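Local coordinates for protein TOXN (Pectobacterium atrosepticum, PDB 2XDB) that cleaves RNA at AAA(U/G) sequences as the endoribonuclease toxin of a type III toxin-antitoxin system, and is bound by the ToxI antitoxin RNA, at residues Met1-Thr5 with Gln117-Ile121. Numbering follows the deposited sequence.
Sequences MKFYT and QLQFI. With SO4 (sulfate ion), chain D.
The outer end of the Phe-3 ring meets three side chains of the helix. CG lies beside the backbone N (chi1 -62°), and the CE1-CZ-CE2 end of the ring reaches the helix. The CE2 corner approaches Leu-118 obliquely, with CE2 3.8 Å from Leu-118 CG. Gln-117 comes in at the ring edge, near the ring plane, and its CB is 4.1 Å from Phe-3 CZ. The two side chains cross at about a right angle. The Gln-117 amide is bonded elsewhere, NE2 to Leu-81 O. Ile-121 reaches Phe-3 CE1 with CD1 at 4.4 Å. Its other branch, CG2, lies 4.2 Å from Met-1 CB. Leu-118 CD2 packs 3.7 Å from Met-1 O. No hydrogen bond joins the two segments. One oxygen, O1, of a sulfate probably from the crystallisation liquor accepts hydrogen bonds from Met-1 N at 3.1 Å and Lys-2 NZ at 3.0 Å. Ile-36 of the neighbouring strand 35-42 touches Met-1, Phe-3 and Ile-121 and extends this apolar patch. Phe-3 of strand 3-6 and Met-1 just before it thus meet one face of helix 109-123, with Phe-3, Gln-117 and Ile-121 buried, a helix-on-sheet packing in this ToxN/AbiQ family toxin.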
ATOM      1  N   MET A   1       5.127  -8.722  -6.755  1.00 51.25           N
ATOM      2  CA  MET A   1       4.646  -8.051  -5.547  1.00 50.18           C
ATOM      3  C   MET A   1       4.145  -9.017  -4.462  1.00 48.44           C
ATOM      4  O   MET A   1       3.608 -10.077  -4.762  1.00 47.64           O
ATOM      5  CB  MET A   1       3.591  -7.004  -5.918  1.00 36.94           C
ATOM      6  CG  MET A   1       4.212  -5.831  -6.692  1.00 32.26           C
ATOM      7  SD  MET A   1       2.972  -4.617  -7.081  1.00 52.55           S
ATOM      8  CE  MET A   1       3.840  -3.576  -8.236  1.00 38.13           C
ATOM      9  N   LYS A   2       4.339  -8.654  -3.198  1.00 48.34           N
ATOM     10  CA  LYS A   2       3.974  -9.551  -2.101  1.00 41.71           C
ATOM     11  C   LYS A   2       3.386  -8.800  -0.918  1.00 48.18           C
ATOM     12  O   LYS A   2       3.463  -7.574  -0.857  1.00 50.78           O
ATOM     13  CB  LYS A   2       5.183 -10.369  -1.662  1.00 34.54           C
ATOM     14  CG  LYS A   2       5.717 -11.274  -2.745  1.00 38.36           C
ATOM     15  CD  LYS A   2       6.754 -12.234  -2.188  1.00 50.38           C
ATOM     16  CE  LYS A   2       7.297 -13.157  -3.270  1.00 57.84           C
ATOM     17  NZ  LYS A   2       6.236 -13.515  -4.254  1.00 65.27           N
ATOM     18  N   PHE A   3       2.789  -9.533   0.022  1.00 45.35           N
ATOM     19  CA  PHE A   3       2.161  -8.898   1.176  1.00 41.97           C
ATOM     20  C   PHE A   3       3.164  -8.672   2.297  1.00 48.42           C
ATOM     21  O   PHE A   3       3.918  -9.587   2.644  1.00 48.61           O
ATOM     22  CB  PHE A   3       0.985  -9.734   1.682  1.00 40.88           C
ATOM     23  CG  PHE A   3      -0.106  -9.884   0.689  1.00 42.61           C
ATOM     24  CD1 PHE A   3      -0.960  -8.844   0.428  1.00 42.93           C
ATOM     25  CD2 PHE A   3      -0.274 -11.067   0.000  1.00 48.12           C
ATOM     26  CE1 PHE A   3      -1.963  -8.981  -0.506  1.00 43.03           C
ATOM     27  CE2 PHE A   3      -1.279 -11.210  -0.927  1.00 41.69           C
ATOM     28  CZ  PHE A   3      -2.122 -10.164  -1.180  1.00 40.91           C
ATOM     29  N   TYR A   4       3.152  -7.460   2.864  1.00 46.34           N
ATOM     30  CA  TYR A   4       4.027  -7.095   3.985  1.00 43.73           C
ATOM     31  C   TYR A   4       3.255  -6.559   5.177  1.00 46.68           C
ATOM     32  O   TYR A   4       2.134  -6.083   5.039  1.00 51.96           O
ATOM     33  CB  TYR A   4       4.987  -5.994   3.576  1.00 39.49           C
ATOM     34  CG  TYR A   4       6.031  -6.403   2.588  1.00 38.12           C
ATOM     35  CD1 TYR A   4       7.329  -6.656   2.997  1.00 37.80           C
ATOM     36  CD2 TYR A   4       5.732  -6.513   1.237  1.00 41.00           C
ATOM     37  CE1 TYR A   4       8.296  -7.028   2.099  1.00 39.29           C
ATOM     38  CE2 TYR A   4       6.694  -6.880   0.325  1.00 39.39           C
ATOM     39  CZ  TYR A   4       7.970  -7.143   0.763  1.00 43.83           C
ATOM     40  OH  TYR A   4       8.930  -7.511  -0.139  1.00 48.25           O
ATOM     41  N   THR A   5       3.873  -6.637   6.349  1.00 44.54           N
ATOM     42  CA  THR A   5       3.470  -5.806   7.475  1.00 47.73           C
ATOM     43  C   THR A   5       4.637  -4.881   7.758  1.00 49.63           C
ATOM     44  O   THR A   5       5.768  -5.143   7.333  1.00 55.18           O
ATOM     45  CB  THR A   5       3.148  -6.608   8.742  1.00 51.59           C
ATOM     46  OG1 THR A   5       4.313  -7.317   9.186  1.00 53.37           O
ATOM     47  CG2 THR A   5       2.039  -7.583   8.470  1.00 53.91           C
ATOM     48  N   GLN A 117      -6.679 -11.869  -4.021  1.00 52.65           N
ATOM     49  CA  GLN A 117      -6.066 -10.579  -4.239  1.00 49.35           C
ATOM     50  C   GLN A 117      -4.740 -10.701  -4.997  1.00 53.72           C
ATOM     51  O   GLN A 117      -4.490  -9.953  -5.959  1.00 48.59           O
ATOM     52  CB  GLN A 117      -5.877  -9.859  -2.908  1.00 45.09           C
ATOM     53  CG  GLN A 117      -7.150  -9.257  -2.357  1.00 45.36           C
ATOM     54  CD  GLN A 117      -6.947  -8.651  -0.978  1.00 49.55           C
ATOM     55  OE1 GLN A 117      -6.210  -9.197  -0.157  1.00 51.78           O
ATOM     56  NE2 GLN A 117      -7.602  -7.518  -0.716  1.00 49.19           N
ATOM     57  N   LEU A 118      -3.897 -11.638  -4.560  1.00 55.13           N
ATOM     58  CA  LEU A 118      -2.551 -11.794  -5.122  1.00 49.66           C
ATOM     59  C   LEU A 118      -2.658 -12.048  -6.617  1.00 49.27           C
ATOM     60  O   LEU A 118      -1.937 -11.458  -7.420  1.00 45.21           O
ATOM     61  CB  LEU A 118      -1.828 -12.967  -4.465  1.00 41.43           C
ATOM     62  CG  LEU A 118      -0.330 -12.895  -4.198  1.00 43.11           C
ATOM     63  CD1 LEU A 118       0.277 -14.269  -4.368  1.00 44.32           C
ATOM     64  CD2 LEU A 118       0.361 -11.906  -5.099  1.00 41.25           C
ATOM     65  N   GLN A 119      -3.574 -12.930  -6.988  1.00 50.45           N
ATOM     66  CA  GLN A 119      -3.668 -13.333  -8.375  1.00 49.33           C
ATOM     67  C   GLN A 119      -4.074 -12.147  -9.215  1.00 48.68           C
ATOM     68  O   GLN A 119      -3.641 -12.006 -10.354  1.00 51.31           O
ATOM     69  CB  GLN A 119      -4.663 -14.470  -8.561  1.00 46.57           C
ATOM     70  CG  GLN A 119      -4.562 -15.121  -9.926  1.00 48.60           C
ATOM     71  CD  GLN A 119      -5.772 -15.962 -10.252  1.00 52.13           C
ATOM     72  OE1 GLN A 119      -6.381 -16.569  -9.365  1.00 49.63           O
ATOM     73  NE2 GLN A 119      -6.130 -16.005 -11.529  1.00 50.96           N
ATOM     74  N   PHE A 120      -4.913 -11.285  -8.660  1.00 44.67           N
ATOM     75  CA  PHE A 120      -5.330 -10.118  -9.416  1.00 41.39           C
ATOM     76  C   PHE A 120      -4.186  -9.107  -9.508  1.00 43.70           C
ATOM     77  O   PHE A 120      -3.847  -8.634 -10.593  1.00 42.59           O
ATOM     78  CB  PHE A 120      -6.561  -9.485  -8.802  1.00 39.28           C
ATOM     79  CG  PHE A 120      -7.074  -8.330  -9.582  1.00 42.04           C
ATOM     80  CD1 PHE A 120      -6.879  -7.037  -9.137  1.00 43.62           C
ATOM     81  CD2 PHE A 120      -7.725  -8.531 -10.779  1.00 39.57           C
ATOM     82  CE1 PHE A 120      -7.340  -5.969  -9.865  1.00 44.27           C
ATOM     83  CE2 PHE A 120      -8.194  -7.471 -11.506  1.00 43.47           C
ATOM     84  CZ  PHE A 120      -8.002  -6.186 -11.049  1.00 49.35           C
ATOM     85  N   ILE A 121      -3.595  -8.792  -8.359  1.00 42.16           N
ATOM     86  CA  ILE A 121      -2.429  -7.922  -8.302  1.00 39.31           C
ATOM     87  C   ILE A 121      -1.301  -8.373  -9.244  1.00 39.55           C
ATOM     88  O   ILE A 121      -0.753  -7.574  -9.998  1.00 39.17           O
ATOM     89  CB  ILE A 121      -1.872  -7.860  -6.882  1.00 37.75           C
ATOM     90  CG1 ILE A 121      -2.847  -7.132  -5.954  1.00 40.98           C
ATOM     91  CG2 ILE A 121      -0.531  -7.206  -6.897  1.00 32.43           C
ATOM     92  CD1 ILE A 121      -2.471  -7.189  -4.509  1.00 31.11           C
TER
HETATM   93  S   SO4 D1164       8.292 -10.343  -5.858  1.00140.96           S
HETATM   94  O1  SO4 D1164       7.017 -11.060  -5.867  1.00140.63           O
HETATM   95  O2  SO4 D1164       8.603  -9.895  -7.212  1.00142.13           O
HETATM   96  O3  SO4 D1164       8.211  -9.188  -4.967  1.00137.89           O
HETATM   97  O4  SO4 D1164       9.345 -11.240  -5.388  1.00142.87           O